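Local coordinates for FtsZ-like protein of unknown function (Nostoc punctiforme, PDB 3C8L), which has no established function but is an FtsZ-like member of a family of conserved hypothetical proteins, at residues 28-33 against 58-63; 32-37 against 75-80; 71-76 against 82-87. All coordinates share one frame; numbering follows the deposited sequence.

Contact 1 (28-33 against 58-63); sequences RAVRNA and VQVAVP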
loop_
_atom_site.group_PDB
_atom_site.type_symbol
_atom_site.label_atom_id
_atom_site.label_comp_id
_atom_site.label_asym_id
_atom_site.label_seq_id
_atom_site.Cartn_x
_atom_site.Cartn_y
_atom_site.Cartn_z
ATOM N N ARG A 28 5.806 10.591 5.424
ATOM C CA ARG A 28 5.324 9.696 4.364
ATOM C C ARG A 28 4.489 8.565 4.956
ATOM O O ARG A 28 3.515 8.128 4.335
ATOM C CB ARG A 28 6.473 9.129 3.579
ATOM C CG ARG A 28 7.102 10.162 2.662
ATOM C CD ARG A 28 8.358 9.687 1.985
ATOM N NE ARG A 28 8.864 10.688 1.036
ATOM C CZ ARG A 28 10.042 10.656 0.442
ATOM N NH1 ARG A 28 10.888 9.679 0.690
ATOM N NH2 ARG A 28 10.393 11.643 -0.397
ATOM N N ALA A 29 4.851 8.084 6.147
ATOM C CA ALA A 29 4.084 7.032 6.806
ATOM C C ALA A 29 2.661 7.495 7.161
ATOM O O ALA A 29 1.688 6.766 6.950
ATOM C CB ALA A 29 4.810 6.523 8.045
ATOM N N VAL A 30 2.521 8.702 7.707
ATOM C CA VAL A 30 1.211 9.267 8.021
ATOM C C VAL A 30 0.398 9.447 6.721
ATOM O O VAL A 30 -0.790 9.094 6.662
ATOM C CB VAL A 30 1.350 10.605 8.788
ATOM C CG1 VAL A 30 -0.012 11.273 8.992
ATOM C CG2 VAL A 30 2.030 10.366 10.140
ATOM N N ARG A 31 1.037 9.977 5.677
ATOM C CA ARG A 31 0.349 10.161 4.393
ATOM C C ARG A 31 -0.162 8.817 3.880
ATOM O O ARG A 31 -1.313 8.695 3.460
ATOM C CB ARG A 31 1.272 10.781 3.340
ATOM C CG ARG A 31 0.590 10.832 1.928
ATOM C CD ARG A 31 1.373 11.616 0.945
ATOM N NE ARG A 31 2.633 10.967 0.640
ATOM C CZ ARG A 31 3.674 11.580 0.088
ATOM N NH1 ARG A 31 3.638 12.879 -0.175
ATOM N NH2 ARG A 31 4.777 10.892 -0.148
ATOM N N ASN A 32 0.703 7.803 3.873
ATOM C CA ASN A 32 0.386 6.403 3.407
ATOM C C ASN A 32 -0.734 5.825 4.224
ATOM O O ASN A 32 -1.558 5.073 3.711
ATOM C CB ASN A 32 1.628 5.426 3.564
ATOM C CG ASN A 32 1.414 3.906 3.003
ATOM O OD1 ASN A 32 1.393 2.889 3.779
ATOM N ND2 ASN A 32 1.346 3.768 1.677
ATOM N N ALA A 33 -0.769 6.145 5.517
ATOM C CA ALA A 33 -1.779 5.570 6.394
ATOM C C ALA A 33 -3.203 6.005 6.041
ATOM O O ALA A 33 -4.157 5.233 6.182
ATOM C CB ALA A 33 -1.481 5.919 7.854
ATOM N N VAL A 58 -1.644 10.279 16.481
ATOM C CA VAL A 58 -0.694 9.657 15.590
ATOM C C VAL A 58 0.414 9.021 16.414
ATOM O O VAL A 58 0.980 9.681 17.290
ATOM C CB VAL A 58 -0.086 10.673 14.602
ATOM C CG1 VAL A 58 0.882 9.983 13.637
ATOM C CG2 VAL A 58 -1.184 11.384 13.831
ATOM N N GLN A 59 0.691 7.736 16.155
ATOM C CA GLN A 59 1.761 6.998 16.806
ATOM C C GLN A 59 2.755 6.605 15.721
ATOM O O GLN A 59 2.372 5.892 14.776
ATOM C CB GLN A 59 1.202 5.728 17.468
ATOM C CG GLN A 59 2.250 4.885 18.175
ATOM C CD GLN A 59 1.774 3.481 18.553
ATOM O OE1 GLN A 59 0.628 3.111 18.316
ATOM N NE2 GLN A 59 2.669 2.708 19.155
ATOM N N VAL A 60 3.993 7.113 15.819
ATOM C CA VAL A 60 5.056 6.793 14.873
ATOM C C VAL A 60 6.204 6.035 15.515
ATOM O O VAL A 60 6.599 6.355 16.639
ATOM C CB VAL A 60 5.633 8.094 14.223
ATOM C CG1 VAL A 60 6.971 7.836 13.502
ATOM C CG2 VAL A 60 4.607 8.700 13.254
ATOM N N ALA A 61 6.703 5.003 14.828
ATOM C CA ALA A 61 7.889 4.263 15.240
ATOM C C ALA A 61 8.868 4.375 14.076
ATOM O O ALA A 61 8.511 4.101 12.919
ATOM C CB ALA A 61 7.587 2.842 15.628
ATOM N N VAL A 62 10.101 4.778 14.375
ATOM C CA VAL A 62 11.090 5.004 13.334
ATOM C C VAL A 62 12.481 5.022 13.976
ATOM O O VAL A 62 12.593 5.270 15.180
ATOM C CB VAL A 62 10.817 6.427 12.677
ATOM C CG1 VAL A 62 10.991 7.561 13.729
ATOM C CG2 VAL A 62 11.673 6.708 11.466
ATOM N N PRO A 63 13.540 4.739 13.192
ATOM C CA PRO A 63 14.878 4.916 13.757
ATOM C C PRO A 63 15.131 6.418 14.015
ATOM O O PRO A 63 14.605 7.272 13.299
ATOM C CB PRO A 63 15.810 4.335 12.692
ATOM C CG PRO A 63 14.936 3.571 11.766
ATOM C CD PRO A 63 13.583 4.111 11.860
#
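Where helix 22-34 lies over strand 55-62, the two backbones come nearest at Val30 and Val58, whose CA atoms are 7.8 Å apart. This is a helix packed on a mixed, largely antiparallel sheet of four strands, and the contact lies near the centre of the folded subunit. The spacing leaves room for one layer of small apolar side chains, and valine fills it on both sides, a branched residue that suits a beta strand and still fits on the helix face. The touch is made by single methyl groups, CG2 of Val30 meeting CG1 of Val58 at 3.7 Å, with the two side chains crossing at about a right angle. On Val58, CG1 stands anti to the backbone N (chi1 -178°), and this rotation turns that methyl to the helix. The alternation of the strand places Val58 and Val60 on the helix side, while Gln59 points the other way and meets Met91 of the second subunit, so one face of the strand serves the core and the other an interface. Small residues continue the theme on the helix, Ala29 and Ala33 packing on Ala113 and Val115 of strand 107-120. Val30 is also covered by Val73 of helix 70-74 and by Val76 and Leu77 beyond it, which leaves this valine enclosed by several parts of the chain. A second and looser approach comes from the next inward-facing residue of the strand: Val60 CG2 lies 4.4 Å from Val30 CG2.

Contact 2 (32-37 against 75-80); sequences NAIAHN and AVLPFG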
loop_
_atom_site.group_PDB
_atom_site.type_symbol
_atom_site.label_atom_id
_atom_site.label_comp_id
_atom_site.label_asym_id
_atom_site.label_seq_id
_atom_site.Cartn_x
_atom_site.Cartn_y
_atom_site.Cartn_z
ATOM N N ASN A 32 0.703 7.803 3.873
ATOM C CA ASN A 32 0.386 6.403 3.407
ATOM C C ASN A 32 -0.734 5.825 4.224
ATOM O O ASN A 32 -1.558 5.073 3.711
ATOM C CB ASN A 32 1.628 5.426 3.564
ATOM C CG ASN A 32 1.414 3.906 3.003
ATOM O OD1 ASN A 32 1.393 2.889 3.779
ATOM N ND2 ASN A 32 1.346 3.768 1.677
ATOM N N ALA A 33 -0.769 6.145 5.517
ATOM C CA ALA A 33 -1.779 5.570 6.394
ATOM C C ALA A 33 -3.203 6.005 6.041
ATOM O O ALA A 33 -4.157 5.233 6.182
ATOM C CB ALA A 33 -1.481 5.919 7.854
ATOM N N ILE A 34 -3.338 7.264 5.628
ATOM C CA ILE A 34 -4.643 7.812 5.389
ATOM C C ILE A 34 -5.043 8.009 3.931
ATOM O O ILE A 34 -6.224 8.212 3.642
ATOM C CB ILE A 34 -4.812 9.173 6.153
ATOM C CG1 ILE A 34 -3.969 10.280 5.511
ATOM C CG2 ILE A 34 -4.534 9.003 7.655
ATOM C CD1 ILE A 34 -4.147 11.688 6.115
ATOM N N ALA A 35 -4.087 7.909 3.015
ATOM C CA ALA A 35 -4.346 8.242 1.616
ATOM C C ALA A 35 -5.386 7.426 0.916
ATOM O O ALA A 35 -6.013 7.901 -0.036
ATOM C CB ALA A 35 -3.018 8.164 0.806
ATOM N N HIS A 36 -5.527 6.175 1.329
ATOM C CA HIS A 36 -6.432 5.259 0.654
ATOM C C HIS A 36 -7.748 5.074 1.332
ATOM O O HIS A 36 -8.489 4.162 0.970
ATOM C CB HIS A 36 -5.762 3.925 0.334
ATOM C CG HIS A 36 -4.600 4.011 -0.602
ATOM N ND1 HIS A 36 -3.782 2.922 -0.832
ATOM C CD2 HIS A 36 -4.073 5.040 -1.306
ATOM C CE1 HIS A 36 -2.832 3.266 -1.680
ATOM N NE2 HIS A 36 -2.973 4.548 -1.969
ATOM N N ASN A 37 -8.054 5.933 2.304
ATOM C CA ASN A 37 -9.334 5.903 2.988
ATOM C C ASN A 37 -10.000 7.263 2.945
ATOM O O ASN A 37 -9.325 8.269 2.849
ATOM C CB ASN A 37 -9.165 5.549 4.481
ATOM C CG ASN A 37 -8.407 4.280 4.708
ATOM O OD1 ASN A 37 -8.668 3.266 4.075
ATOM N ND2 ASN A 37 -7.471 4.329 5.637
ATOM N N ALA A 75 1.296 18.204 10.163
ATOM C CA ALA A 75 0.737 18.983 9.067
ATOM C C ALA A 75 0.278 18.068 7.906
ATOM O O ALA A 75 -0.447 18.519 7.027
ATOM C CB ALA A 75 1.740 20.043 8.577
ATOM N N VAL A 76 0.699 16.813 7.864
ATOM C CA VAL A 76 0.203 15.889 6.832
ATOM C C VAL A 76 -1.312 15.669 7.025
ATOM O O VAL A 76 -2.028 15.429 6.053
ATOM C CB VAL A 76 0.965 14.546 6.899
ATOM C CG1 VAL A 76 0.372 13.483 5.943
ATOM C CG2 VAL A 76 2.452 14.784 6.597
ATOM N N LEU A 77 -1.794 15.697 8.274
ATOM C CA LEU A 77 -3.214 15.509 8.508
ATOM C C LEU A 77 -3.962 16.752 8.077
ATOM O O LEU A 77 -3.587 17.877 8.462
ATOM C CB LEU A 77 -3.484 15.217 9.973
ATOM C CG LEU A 77 -2.891 13.949 10.591
ATOM C CD1 LEU A 77 -3.076 13.973 12.095
ATOM C CD2 LEU A 77 -3.478 12.675 9.973
ATOM N N PRO A 78 -5.030 16.565 7.282
ATOM C CA PRO A 78 -5.784 17.667 6.756
ATOM C C PRO A 78 -6.672 18.452 7.728
ATOM O O PRO A 78 -7.043 19.566 7.431
ATOM C CB PRO A 78 -6.658 16.979 5.668
ATOM C CG PRO A 78 -6.809 15.587 6.116
ATOM C CD PRO A 78 -5.515 15.260 6.753
ATOM N N PHE A 79 -6.961 17.904 8.890
ATOM C CA PHE A 79 -7.836 18.542 9.844
ATOM C C PHE A 79 -7.751 17.755 11.129
ATOM O O PHE A 79 -7.050 16.726 11.210
ATOM C CB PHE A 79 -9.278 18.506 9.332
ATOM C CG PHE A 79 -9.722 17.155 8.875
ATOM C CD1 PHE A 79 -9.954 16.115 9.766
ATOM C CD2 PHE A 79 -9.919 16.915 7.511
ATOM C CE1 PHE A 79 -10.333 14.854 9.297
ATOM C CE2 PHE A 79 -10.330 15.683 7.060
ATOM C CZ PHE A 79 -10.517 14.654 7.938
ATOM N N GLY A 80 -8.443 18.278 12.138
ATOM C CA GLY A 80 -8.588 17.618 13.425
ATOM C C GLY A 80 -7.781 18.198 14.575
ATOM O O GLY A 80 -6.944 19.081 14.394
#
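Ile34 bridges from the C-terminal end of helix 22-34 to Leu77 and Pro78, in the loop that leads from the helix of the beta-alpha-beta unit to its second strand. The chain leaves through a type I beta turn from Ile34 to Asn37, with Asn37 N bonded to Ile34 O at 3.2 Å. From CB, which points to the loop, the side chain divides. The CG2 methyl takes the shorter branch and lies 4.5 Å from Leu77 CD2, a loose approach. CG1 goes the other way, set between the backbone N and the carbonyl carbon (chi1 71°), and itself makes no close contact with the loop. It serves instead to carry CD1 outward, because the extended second torsion (175°) holds the end methyl far from the main chain. There CD1 comes end-on to the ring carbon CD of Pro78, 3.9 Å away, and also reaches CD2 of Leu77, whose side chain crosses at about a right angle. A long apolar branch suits this span, since the CA atoms of Ile34 and Leu77 are 8.4 Å apart. Leu77 continues inward onto Ile56, Val58 and Val115, and Val115 also packs on Ile34; Asn37 pairs with a strand of the fourth subunit. A polar atom of the loop also lies near the isoleucine tip: Val76 O is 4.3 Å from Ile34 CD1.

Contact 3 (71-76 against 82-87); sequences EEVLAV and KTLTVE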
loop_
_atom_site.group_PDB
_atom_site.type_symbol
_atom_site.label_atom_id
_atom_site.label_comp_id
_atom_site.label_asym_id
_atom_site.label_seq_id
_atom_site.Cartn_x
_atom_site.Cartn_y
_atom_site.Cartn_z
ATOM N N GLU A 71 5.911 19.075 14.088
ATOM C CA GLU A 71 5.000 19.967 13.387
ATOM C C GLU A 71 4.845 19.624 11.912
ATOM O O GLU A 71 3.759 19.732 11.353
ATOM C CB GLU A 71 5.429 21.428 13.587
ATOM C CG GLU A 71 5.413 21.914 15.071
ATOM C CD GLU A 71 6.535 21.384 15.974
ATOM O OE1 GLU A 71 7.545 20.806 15.476
ATOM O OE2 GLU A 71 6.431 21.582 17.210
ATOM N N GLU A 72 5.935 19.225 11.286
ATOM C CA GLU A 72 5.917 18.825 9.893
ATOM C C GLU A 72 5.116 17.532 9.702
ATOM O O GLU A 72 4.345 17.414 8.756
ATOM C CB GLU A 72 7.358 18.650 9.396
ATOM C CG GLU A 72 7.503 18.177 7.988
ATOM C CD GLU A 72 8.941 18.262 7.460
ATOM O OE1 GLU A 72 9.755 19.002 8.048
ATOM O OE2 GLU A 72 9.217 17.615 6.424
ATOM N N VAL A 73 5.255 16.589 10.622
ATOM C CA VAL A 73 4.521 15.324 10.537
ATOM C C VAL A 73 3.018 15.574 10.715
ATOM O O VAL A 73 2.212 15.062 9.942
ATOM C CB VAL A 73 5.049 14.318 11.570
ATOM C CG1 VAL A 73 4.182 13.055 11.598
ATOM C CG2 VAL A 73 6.506 13.965 11.287
ATOM N N LEU A 74 2.639 16.338 11.734
ATOM C CA LEU A 74 1.218 16.578 11.970
ATOM C C LEU A 74 0.533 17.373 10.872
ATOM O O LEU A 74 -0.659 17.217 10.661
ATOM C CB LEU A 74 0.963 17.207 13.352
ATOM C CG LEU A 74 1.207 16.277 14.543
ATOM C CD1 LEU A 74 0.936 17.007 15.858
ATOM C CD2 LEU A 74 0.369 15.008 14.435
ATOM N N ALA A 75 1.296 18.204 10.163
ATOM C CA ALA A 75 0.737 18.983 9.067
ATOM C C ALA A 75 0.278 18.068 7.906
ATOM O O ALA A 75 -0.447 18.519 7.027
ATOM C CB ALA A 75 1.740 20.043 8.577
ATOM N N VAL A 76 0.699 16.813 7.864
ATOM C CA VAL A 76 0.203 15.889 6.832
ATOM C C VAL A 76 -1.312 15.669 7.025
ATOM O O VAL A 76 -2.028 15.429 6.053
ATOM C CB VAL A 76 0.965 14.546 6.899
ATOM C CG1 VAL A 76 0.372 13.483 5.943
ATOM C CG2 VAL A 76 2.452 14.784 6.597
ATOM N N LYS A 82 -5.072 17.297 16.815
ATOM C CA LYS A 82 -3.981 16.351 16.565
ATOM C C LYS A 82 -2.916 16.216 17.605
ATOM O O LYS A 82 -2.450 17.223 18.144
ATOM C CB LYS A 82 -3.204 16.833 15.312
ATOM C CG LYS A 82 -4.008 17.176 14.112
ATOM C CD LYS A 82 -3.172 17.837 12.997
ATOM C CE LYS A 82 -3.976 18.467 11.919
ATOM N NZ LYS A 82 -3.083 19.209 10.970
ATOM N N THR A 83 -2.474 14.980 17.848
ATOM C CA THR A 83 -1.358 14.745 18.735
ATOM C C THR A 83 -0.435 13.713 18.089
ATOM O O THR A 83 -0.880 12.876 17.266
ATOM C CB THR A 83 -1.753 14.252 20.110
ATOM O OG1 THR A 83 -2.361 12.967 20.002
ATOM C CG2 THR A 83 -2.685 15.202 20.814
ATOM N N LEU A 84 0.831 13.741 18.482
ATOM C CA LEU A 84 1.837 12.811 17.993
ATOM C C LEU A 84 2.700 12.230 19.107
ATOM O O LEU A 84 3.045 12.930 20.068
ATOM C CB LEU A 84 2.825 13.535 17.020
ATOM C CG LEU A 84 3.996 12.735 16.434
ATOM C CD1 LEU A 84 3.489 11.622 15.511
ATOM C CD2 LEU A 84 4.950 13.666 15.670
ATOM N N THR A 85 2.995 10.937 18.981
ATOM C CA THR A 85 4.016 10.301 19.801
ATOM C C THR A 85 5.019 9.703 18.793
ATOM O O THR A 85 4.624 9.264 17.688
ATOM C CB THR A 85 3.508 9.225 20.755
ATOM O OG1 THR A 85 3.003 8.112 20.024
ATOM C CG2 THR A 85 2.453 9.795 21.697
ATOM N N VAL A 86 6.302 9.732 19.138
ATOM C CA VAL A 86 7.349 9.141 18.324
ATOM C C VAL A 86 8.155 8.232 19.247
ATOM O O VAL A 86 8.518 8.629 20.365
ATOM C CB VAL A 86 8.272 10.185 17.664
ATOM C CG1 VAL A 86 9.123 9.535 16.612
ATOM C CG2 VAL A 86 7.429 11.273 16.979
ATOM N N GLU A 87 8.440 7.021 18.785
ATOM C CA GLU A 87 9.189 6.039 19.534
ATOM C C GLU A 87 10.146 5.298 18.612
ATOM O O GLU A 87 10.016 5.340 17.382
ATOM C CB GLU A 87 8.218 5.035 20.198
ATOM C CG GLU A 87 7.511 4.105 19.198
ATOM C CD GLU A 87 6.355 3.370 19.809
ATOM O OE1 GLU A 87 6.573 2.275 20.370
ATOM O OE2 GLU A 87 5.249 3.930 19.840
#
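The peptide carbonyl of Leu74 is the flat group here, and the amine of Lys82 reaches it from above its plane. Lys82 NZ donates to Leu74 O at 3.2 Å, lying 43° out of that plane with an angle of 131° at the oxygen. The lysine adds to a carbonyl that Leu77 N also approaches. The amine's shorter hydrogen bond goes to Leu77 O, so one lysine joins two carbonyls, near the C-terminal part of helix 70-74 and in the loop that follows. A lysine suits the position because its methylenes pack on Leu74 while its amine donates to the carbonyls: the chain is extended beyond CG, and CD passes 3.5 Å from Leu74 O while CB lies beside the leucine methyls. The arrangement belongs to a beta-alpha-beta unit, in which strand 55-62, helix 70-74 and strand 81-94 follow one another and the two strands run parallel. Its short helix lies against the second strand through Leu74, whose CG is turned anti to the carbonyl carbon (chi1 -70°). This spreads the isobutyl group over the strand: CD2 lies 3.8 Å from Thr83 O and 3.9 Å from Leu84 CB. On the strand, Lys82 and Leu84 face the helix, whereas Thr83 points to the opposite side, as suits a polar, exposed residue. Leu84 then goes on to Val73, crossing it at about a right angle. Val73 is buried and packs also on Val30 of helix 22-34. Leu84 CD2 is 4.2 Å from both CB and CG1 of Val73.

From the N terminus, helix 22-34 is the first element involved. Contact 1 closes the excursion from this helix to strand 55-62, and contact 2 starts on the same helix end, sharing Asn32 and Ala33, but closes later, after helix 70-74, so the two cross. Contact 3 is a short closure that opens only after contact 1 is complete; it starts before contact 2 closes and ends after it, so these two cross as well. The three are physically joined: Val58 CG2 packs on Leu77 CD1, Val30 CG1 on Val76 CG1, and Val58 N is hydrogen-bonded to Thr83 O between neighbouring parallel strands. Together they tie helices 22-34 and 70-74 and the loop after the latter to one face of the sheet.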